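Local coordinates for protein adenylyltransferase MntA (Shewanella oneidensis MR-1, PDB 6M6U) that neutralises its cognate toxin HepT mainly by transferring three AMP units in succession from ATP to a toxin tyrosine, as the antitoxin of a type VII toxin-antitoxin system, at residues G95-Q98 with D99-F103; E117-A120 with I121-V125; L50-I53 with A54-E57. The protein carries 2 engineered substitutions. All coordinates share one frame; numbering follows the deposited sequence.

Contact 1. Residues G95-Q98 with D99-F103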
loop_
_atom_site.group_PDB
_atom_site.type_symbol
_atom_site.label_atom_id
_atom_site.label_comp_id
_atom_site.label_asym_id
_atom_site.label_seq_id
_atom_site.Cartn_x
_atom_site.Cartn_y
_atom_site.Cartn_z
ATOM N N GLY E 95 -13.289 6.965 33.166
ATOM C CA GLY E 95 -14.120 5.885 33.652
ATOM C C GLY E 95 -13.818 5.547 35.106
ATOM O O GLY E 95 -12.752 5.855 35.644
ATOM N N THR E 96 -14.787 4.895 35.750
ATOM C CA THR E 96 -14.616 4.559 37.156
ATOM C C THR E 96 -13.547 3.484 37.329
ATOM O O THR E 96 -13.237 2.712 36.416
ATOM C CB THR E 96 -15.926 4.068 37.773
ATOM O OG1 THR E 96 -16.289 2.808 37.191
ATOM C CG2 THR E 96 -17.043 5.079 37.542
ATOM N N GLN E 97 -12.975 3.442 38.533
ATOM C CA GLN E 97 -12.047 2.368 38.855
ATOM C C GLN E 97 -12.748 1.015 38.834
ATOM O O GLN E 97 -12.145 0.010 38.443
ATOM C CB GLN E 97 -11.395 2.625 40.217
ATOM C CG GLN E 97 -10.331 1.602 40.605
ATOM C CD GLN E 97 -9.122 1.633 39.681
ATOM O OE1 GLN E 97 -8.697 2.699 39.226
ATOM N NE2 GLN E 97 -8.563 0.458 39.398
ATOM N N GLN E 98 -14.027 0.971 39.213
ATOM C CA GLN E 98 -14.719 -0.313 39.282
ATOM C C GLN E 98 -14.995 -0.873 37.890
ATOM O O GLN E 98 -14.872 -2.085 37.671
ATOM C CB GLN E 98 -16.016 -0.178 40.079
ATOM C CG GLN E 98 -16.513 -1.496 40.666
ATOM C CD GLN E 98 -15.596 -2.041 41.762
ATOM O OE1 GLN E 98 -15.030 -3.133 41.632
ATOM N NE2 GLN E 98 -15.461 -1.278 42.853
ATOM N N ASP E 99 -15.369 -0.015 36.933
ATOM C CA ASP E 99 -15.540 -0.494 35.566
ATOM C C ASP E 99 -14.219 -0.975 34.981
ATOM O O ASP E 99 -14.196 -1.932 34.202
ATOM C CB ASP E 99 -16.150 0.595 34.683
ATOM C CG ASP E 99 -17.649 0.740 34.886
ATOM O OD1 ASP E 99 -18.251 -0.139 35.535
ATOM O OD2 ASP E 99 -18.233 1.720 34.377
ATOM N N ASP E 100 -13.109 -0.338 35.353
ATOM C CA ASP E 100 -11.809 -0.801 34.882
ATOM C C ASP E 100 -11.487 -2.181 35.436
ATOM O O ASP E 100 -10.906 -3.020 34.738
ATOM C CB ASP E 100 -10.721 0.203 35.268
ATOM C CG ASP E 100 -9.328 -0.405 35.243
ATOM O OD1 ASP E 100 -8.732 -0.505 34.152
ATOM O OD2 ASP E 100 -8.825 -0.787 36.324
ATOM N N GLU E 101 -11.863 -2.438 36.686
ATOM C CA GLU E 101 -11.529 -3.712 37.310
ATOM C C GLU E 101 -12.446 -4.830 36.830
ATOM O O GLU E 101 -11.987 -5.963 36.631
ATOM C CB GLU E 101 -11.571 -3.561 38.830
ATOM C CG GLU E 101 -10.512 -2.583 39.335
ATOM C CD GLU E 101 -10.702 -2.170 40.785
ATOM O OE1 GLU E 101 -9.770 -1.554 41.345
ATOM O OE2 GLU E 101 -11.774 -2.456 41.365
ATOM N N LEU E 102 -13.735 -4.533 36.630
ATOM C CA LEU E 102 -14.633 -5.505 36.011
ATOM C C LEU E 102 -14.086 -5.960 34.667
ATOM O O LEU E 102 -13.972 -7.163 34.400
ATOM C CB LEU E 102 -16.030 -4.907 35.833
ATOM C CG LEU E 102 -16.835 -4.565 37.088
ATOM C CD1 LEU E 102 -18.098 -3.798 36.712
ATOM C CD2 LEU E 102 -17.186 -5.816 37.858
ATOM N N PHE E 103 -13.719 -4.998 33.815
ATOM C CA PHE E 103 -13.207 -5.323 32.488
ATOM C C PHE E 103 -11.910 -6.120 32.571
ATOM O O PHE E 103 -11.728 -7.102 31.839
ATOM C CB PHE E 103 -13.002 -4.035 31.692
ATOM C CG PHE E 103 -12.280 -4.231 30.397
ATOM C CD1 PHE E 103 -12.872 -4.934 29.362
ATOM C CD2 PHE E 103 -11.013 -3.701 30.210
ATOM C CE1 PHE E 103 -12.216 -5.112 28.163
ATOM C CE2 PHE E 103 -10.347 -3.872 29.005
ATOM C CZ PHE E 103 -10.949 -4.579 27.982
#

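Contact 2. Residues E117-A120 with I121-V125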
loop_
_atom_site.group_PDB
_atom_site.type_symbol
_atom_site.label_atom_id
_atom_site.label_comp_id
_atom_site.label_asym_id
_atom_site.label_seq_id
_atom_site.Cartn_x
_atom_site.Cartn_y
_atom_site.Cartn_z
ATOM N N GLU E 117 -6.231 -23.080 25.711
ATOM C CA GLU E 117 -6.852 -23.655 24.517
ATOM C C GLU E 117 -5.895 -23.681 23.328
ATOM O O GLU E 117 -5.911 -24.625 22.530
ATOM C CB GLU E 117 -8.110 -22.868 24.144
ATOM C CG GLU E 117 -9.305 -23.081 25.059
ATOM C CD GLU E 117 -10.407 -22.064 24.809
ATOM O OE1 GLU E 117 -10.238 -21.214 23.907
ATOM O OE2 GLU E 117 -11.439 -22.114 25.513
ATOM N N ARG E 118 -5.073 -22.645 23.174
ATOM C CA ARG E 118 -4.321 -22.449 21.941
ATOM C C ARG E 118 -2.818 -22.620 22.118
ATOM O O ARG E 118 -2.061 -22.330 21.183
ATOM C CB ARG E 118 -4.612 -21.063 21.370
ATOM C CG ARG E 118 -3.957 -19.959 22.174
ATOM C CD ARG E 118 -4.207 -18.600 21.577
ATOM N NE ARG E 118 -3.403 -17.593 22.254
ATOM C CZ ARG E 118 -3.083 -16.417 21.723
ATOM N NH1 ARG E 118 -3.503 -16.106 20.500
ATOM N NH2 ARG E 118 -2.342 -15.561 22.416
ATOM N N GLN E 119 -2.365 -23.075 23.290
ATOM C CA GLN E 119 -0.928 -23.195 23.526
ATOM C C GLN E 119 -0.272 -24.112 22.500
ATOM O O GLN E 119 0.854 -23.856 22.060
ATOM C CB GLN E 119 -0.664 -23.695 24.949
ATOM C CG GLN E 119 0.810 -23.740 25.338
ATOM C CD GLN E 119 1.452 -22.361 25.408
ATOM O OE1 GLN E 119 0.830 -21.390 25.842
ATOM N NE2 GLN E 119 2.703 -22.272 24.972
ATOM N N ALA E 120 -0.969 -25.175 22.087
ATOM C CA ALA E 120 -0.397 -26.090 21.104
ATOM C C ALA E 120 -0.209 -25.411 19.753
ATOM O O ALA E 120 0.770 -25.679 19.048
ATOM C CB ALA E 120 -1.277 -27.330 20.964
ATOM N N ILE E 121 -1.143 -24.538 19.369
ATOM C CA ILE E 121 -0.994 -23.794 18.122
ATOM C C ILE E 121 0.182 -22.828 18.210
ATOM O O ILE E 121 0.949 -22.674 17.253
ATOM C CB ILE E 121 -2.302 -23.060 17.781
ATOM C CG1 ILE E 121 -3.407 -24.062 17.455
ATOM C CG2 ILE E 121 -2.088 -22.089 16.618
ATOM C CD1 ILE E 121 -4.774 -23.430 17.325
ATOM N N ILE E 122 0.350 -22.165 19.357
ATOM C CA ILE E 122 1.439 -21.204 19.505
ATOM C C ILE E 122 2.790 -21.911 19.496
ATOM O O ILE E 122 3.736 -21.455 18.842
ATOM C CB ILE E 122 1.246 -20.362 20.780
ATOM C CG1 ILE E 122 0.038 -19.429 20.626
ATOM C CG2 ILE E 122 2.505 -19.565 21.081
ATOM C CD1 ILE E 122 -0.106 -18.424 21.757
ATOM N N ASP E 123 2.904 -23.034 20.208
ATOM C CA ASP E 123 4.170 -23.761 20.224
ATOM C C ASP E 123 4.517 -24.296 18.841
ATOM O O ASP E 123 5.685 -24.274 18.431
ATOM C CB ASP E 123 4.120 -24.898 21.246
ATOM C CG ASP E 123 3.785 -24.411 22.646
ATOM O OD1 ASP E 123 3.628 -23.183 22.821
ATOM O OD2 ASP E 123 3.687 -25.249 23.569
ATOM N N ASP E 124 3.512 -24.775 18.105
ATOM C CA ASP E 124 3.715 -25.216 16.730
ATOM C C ASP E 124 4.369 -24.114 15.902
ATOM O O ASP E 124 5.463 -24.293 15.356
ATOM C CB ASP E 124 2.364 -25.648 16.138
ATOM C CG ASP E 124 2.429 -26.014 14.649
ATOM O OD1 ASP E 124 3.387 -25.651 13.936
ATOM O OD2 ASP E 124 1.491 -26.691 14.180
ATOM N N VAL E 125 3.711 -22.956 15.803
ATOM C CA VAL E 125 4.183 -21.907 14.906
ATOM C C VAL E 125 5.420 -21.188 15.418
ATOM O O VAL E 125 5.995 -20.381 14.681
ATOM C CB VAL E 125 3.075 -20.870 14.624
ATOM C CG1 VAL E 125 1.938 -21.503 13.823
ATOM C CG2 VAL E 125 2.567 -20.252 15.921
#

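Contact 3. Residues L50-I53 with A54-E57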
loop_
_atom_site.group_PDB
_atom_site.type_symbol
_atom_site.label_atom_id
_atom_site.label_comp_id
_atom_site.label_asym_id
_atom_site.label_seq_id
_atom_site.Cartn_x
_atom_site.Cartn_y
_atom_site.Cartn_z
ATOM N N LEU E 50 -20.183 -0.066 19.408
ATOM C CA LEU E 50 -20.269 1.040 18.472
ATOM C C LEU E 50 -20.538 0.500 17.077
ATOM O O LEU E 50 -20.136 -0.615 16.737
ATOM C CB LEU E 50 -18.976 1.858 18.459
ATOM C CG LEU E 50 -18.278 2.207 19.777
ATOM C CD1 LEU E 50 -17.132 3.176 19.516
ATOM C CD2 LEU E 50 -19.239 2.780 20.808
ATOM N N ASP E 51 -21.234 1.298 16.272
ATOM C CA ASP E 51 -21.280 1.031 14.844
ATOM C C ASP E 51 -19.863 1.100 14.284
ATOM O O ASP E 51 -19.111 2.033 14.583
ATOM C CB ASP E 51 -22.192 2.040 14.141
ATOM C CG ASP E 51 -22.191 1.879 12.626
ATOM O OD1 ASP E 51 -22.228 2.908 11.915
ATOM O OD2 ASP E 51 -22.153 0.725 12.144
ATOM N N ASN E 52 -19.493 0.097 13.487
ATOM C CA ASN E 52 -18.115 -0.002 13.013
ATOM C C ASN E 52 -17.733 1.206 12.167
ATOM O O ASN E 52 -16.650 1.781 12.332
ATOM C CB ASN E 52 -17.925 -1.289 12.217
ATOM C CG ASN E 52 -16.495 -1.479 11.759
ATOM O OD1 ASN E 52 -15.565 -0.960 12.375
ATOM N ND2 ASN E 52 -16.310 -2.221 10.675
ATOM N N ILE E 53 -18.615 1.606 11.252
ATOM C CA ILE E 53 -18.306 2.717 10.360
ATOM C C ILE E 53 -18.319 4.038 11.123
ATOM O O ILE E 53 -17.453 4.897 10.920
ATOM C CB ILE E 53 -19.280 2.713 9.166
ATOM C CG1 ILE E 53 -18.849 1.639 8.153
ATOM C CG2 ILE E 53 -19.362 4.090 8.527
ATOM C CD1 ILE E 53 -19.928 1.217 7.176
ATOM N N ALA E 54 -19.273 4.208 12.038
ATOM C CA ALA E 54 -19.264 5.393 12.891
ATOM C C ALA E 54 -18.011 5.450 13.763
ATOM O O ALA E 54 -17.509 6.539 14.065
ATOM C CB ALA E 54 -20.523 5.419 13.757
ATOM N N ARG E 55 -17.486 4.293 14.170
ATOM C CA ARG E 55 -16.257 4.271 14.962
ATOM C C ARG E 55 -15.053 4.694 14.117
ATOM O O ARG E 55 -14.206 5.478 14.566
ATOM C CB ARG E 55 -16.052 2.876 15.555
ATOM C CG ARG E 55 -14.740 2.697 16.301
ATOM C CD ARG E 55 -14.278 1.260 16.244
ATOM N NE ARG E 55 -14.415 0.769 14.878
ATOM C CZ ARG E 55 -13.501 0.922 13.925
ATOM N NH1 ARG E 55 -12.365 1.543 14.199
ATOM N NH2 ARG E 55 -13.733 0.446 12.711
ATOM N N TRP E 56 -14.958 4.180 12.887
ATOM C CA TRP E 56 -13.879 4.598 11.996
ATOM C C TRP E 56 -13.942 6.093 11.720
ATOM O O TRP E 56 -12.905 6.763 11.671
ATOM C CB TRP E 56 -13.937 3.820 10.684
ATOM C CG TRP E 56 -12.803 4.150 9.740
ATOM C CD1 TRP E 56 -11.534 3.638 9.773
ATOM C CD2 TRP E 56 -12.838 5.063 8.631
ATOM N NE1 TRP E 56 -10.781 4.176 8.757
ATOM C CE2 TRP E 56 -11.557 5.049 8.040
ATOM C CE3 TRP E 56 -13.828 5.882 8.078
ATOM C CZ2 TRP E 56 -11.240 5.827 6.923
ATOM C CZ3 TRP E 56 -13.509 6.659 6.967
ATOM C CH2 TRP E 56 -12.227 6.622 6.404
ATOM N N GLU E 57 -15.153 6.629 11.533
ATOM C CA GLU E 57 -15.309 8.067 11.331
ATOM C C GLU E 57 -14.845 8.840 12.556
ATOM O O GLU E 57 -14.154 9.860 12.434
ATOM C CB GLU E 57 -16.767 8.401 11.005
ATOM C CG GLU E 57 -17.299 7.801 9.699
ATOM C CD GLU E 57 -16.931 8.622 8.465
ATOM O OE1 GLU E 57 -16.996 8.073 7.342
ATOM O OE2 GLU E 57 -16.582 9.816 8.612
#

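Contact 1. Residues G95-Q98 with D99-F103
The side-chain amide of Gln-97 and the carboxylate of Glu-101 meet with their planes 67° apart. Gln-97 NE2 gives a hydrogen bond of 3.0 Å to Glu-101 OE1. The acceptor lies close to the amide plane, whereas the donor reaches the carboxylate from above, 38° out of its plane. The bend of Gln-97 at chi2 turns its amide along the helix toward Glu-101, whose own chain is extended beyond CG. Gln-97 also runs beside Asp-100 in the same direction, but NE2 has a poor angle to that carboxylate. The other oxygen of Glu-101, OE2, is held by Asn-2 of a HepT toxin chain, while Asp-100 OD1 takes both Tyr-24 OH and a salt bridge from Arg-59 of that toxin chain.

This is the first turn of helix 97-125, which follows strand 91-94, outermost in the sheet of this chain; deleting the N-terminal part of this helix reduces antitoxin function more than 1000-fold. Thr-96 is the N-cap. Its OG1 sits between its own backbone N and carbonyl carbon, from where it accepts from Asp-99 N at 3.0 Å, with an N-H...O angle of 163°. The CB of Asp-99 packs 3.3 Å from Thr-96 OG1. Backbone i to i+4 bonds then take over, from Asp-100 N to Thr-96 O, Glu-101 N to Gln-97 O and Leu-102 N to Gln-98 O, at 2.9 to 3.2 Å.

Contact 2. Residues E117-A120 with I121-V125
Van der Waals packing joins Arg-118 and Ile-122, one turn apart on the helix. The CD1 methyl of Ile-122 lies over one face of the Arg-118 guanidinium, 3.3 Å above its plane and displaced toward the rim; its nearest atom there is Arg-118 NE, 3.4 Å from Ile-122 CD1. Arg-118 CG stands between the backbone N and the carbonyl carbon (chi1 73°), and the chain then runs extended to NE, which brings a face of the flat group against the isoleucine methyl.

Charged and polar bonds hold the same guanidinium at its nitrogens. Arg-118 NE donates to Gln-115 OE1, NH1 to the carbonyl of Pro-66 of one HepT toxin chain, and NH2 forms a salt bridge with Asp-3 of a second toxin chain. Between Gln-119 and Asp-123 the side chains cross with amide and carboxylate 61° apart; the bond modelled from Gln-119 NE2 to Asp-123 OD1 is bent and weak, and its shortness makes the detail doubtful.

Three backbone bonds run i to i+4: Ile-122 N to Arg-118 O at 3.0 Å, Asp-123 N to Gln-119 O at 2.9 Å and Asp-124 N to Ala-120 O at 3.0 Å. These residues are the last part of helix 97-125, an alpha-helical arm reaching beyond the nucleotidyltransferase core to lie against two toxin chains; deletion of its C-terminal part reduces antitoxin function about 100-fold.

Contact 3. Residues L50-I53 with A54-E57
Asn-52 and Arg-55 lie side by side and point the same way at the N-terminal end of helix 52-66, the crossover helix of the beta-alpha-beta unit formed with strands 40-46 and 70-74 in the nucleotidyltransferase domain. Their amide and guanidinium planes are only 27° apart, and Asn-52 OD1 meets the guanidinium at its edge. A bond is modelled from Arg-55 NH2 to this oxygen, but it is implausibly short and its detail is doubtful; a second bond from Arg-55 NE to Asn-52 OD1, 3.3 Å long, is weak. The bend of Arg-55 at chi3 (46°) swings its guanidinium back beside the asparagine. Leu-50 CD1 also rests 4.0 Å from Arg-55 CG, the two side chains crossing at about a right angle.

The helix start itself is capped by Asp-51, whose OD1 accepts from Ala-54 N at 3.2 Å; the donor comes from well above the carboxylate plane, 68° out of it. Backbone bonds carry the turn onward, with Arg-55 N to Asp-51 O at 2.8 Å and Trp-56 N to Asn-52 O at 3.0 Å.

Farther out, Arg-55 NH1 donates to the carbonyl of Leu-72 on strand 70-74. The arginine side chain lies about 5 Å from that of Asp-71, a magnesium-binding residue. On the toxin side, Ile-111 of a HepT chain packs on Asn-52 and Trp-56, and His-114 of that chain donates to Glu-57 OE1. Deleting this helix reduces antitoxin function about 100-fold, in keeping with these contacts. Within Glu-57, CG lies 3.2 Å from Ile-53 O, the same carbonyl oxygen that accepts from Glu-57 N at 2.9 Å.

How the contacts relate
From the N terminus, contact 3 comes first, at the start of helix 52-66 between strands 40-46 and 70-74. Strand 91-94, at the other edge of the sheet within this chain, then leads into contact 1, where helix 97-125 begins, and contact 2 follows at the far end of that helix. Each is local, within about two turns of helix, and closes no long loop; the three stand in series, with none nested or crossing. Contacts 1 and 2 share one helix, yet their centres are 31 Å apart; contact 3 lies about 23 Å from contact 1 and 33 Å from contact 2, centre to centre. What unites them is the toxin: all three border HepT chains.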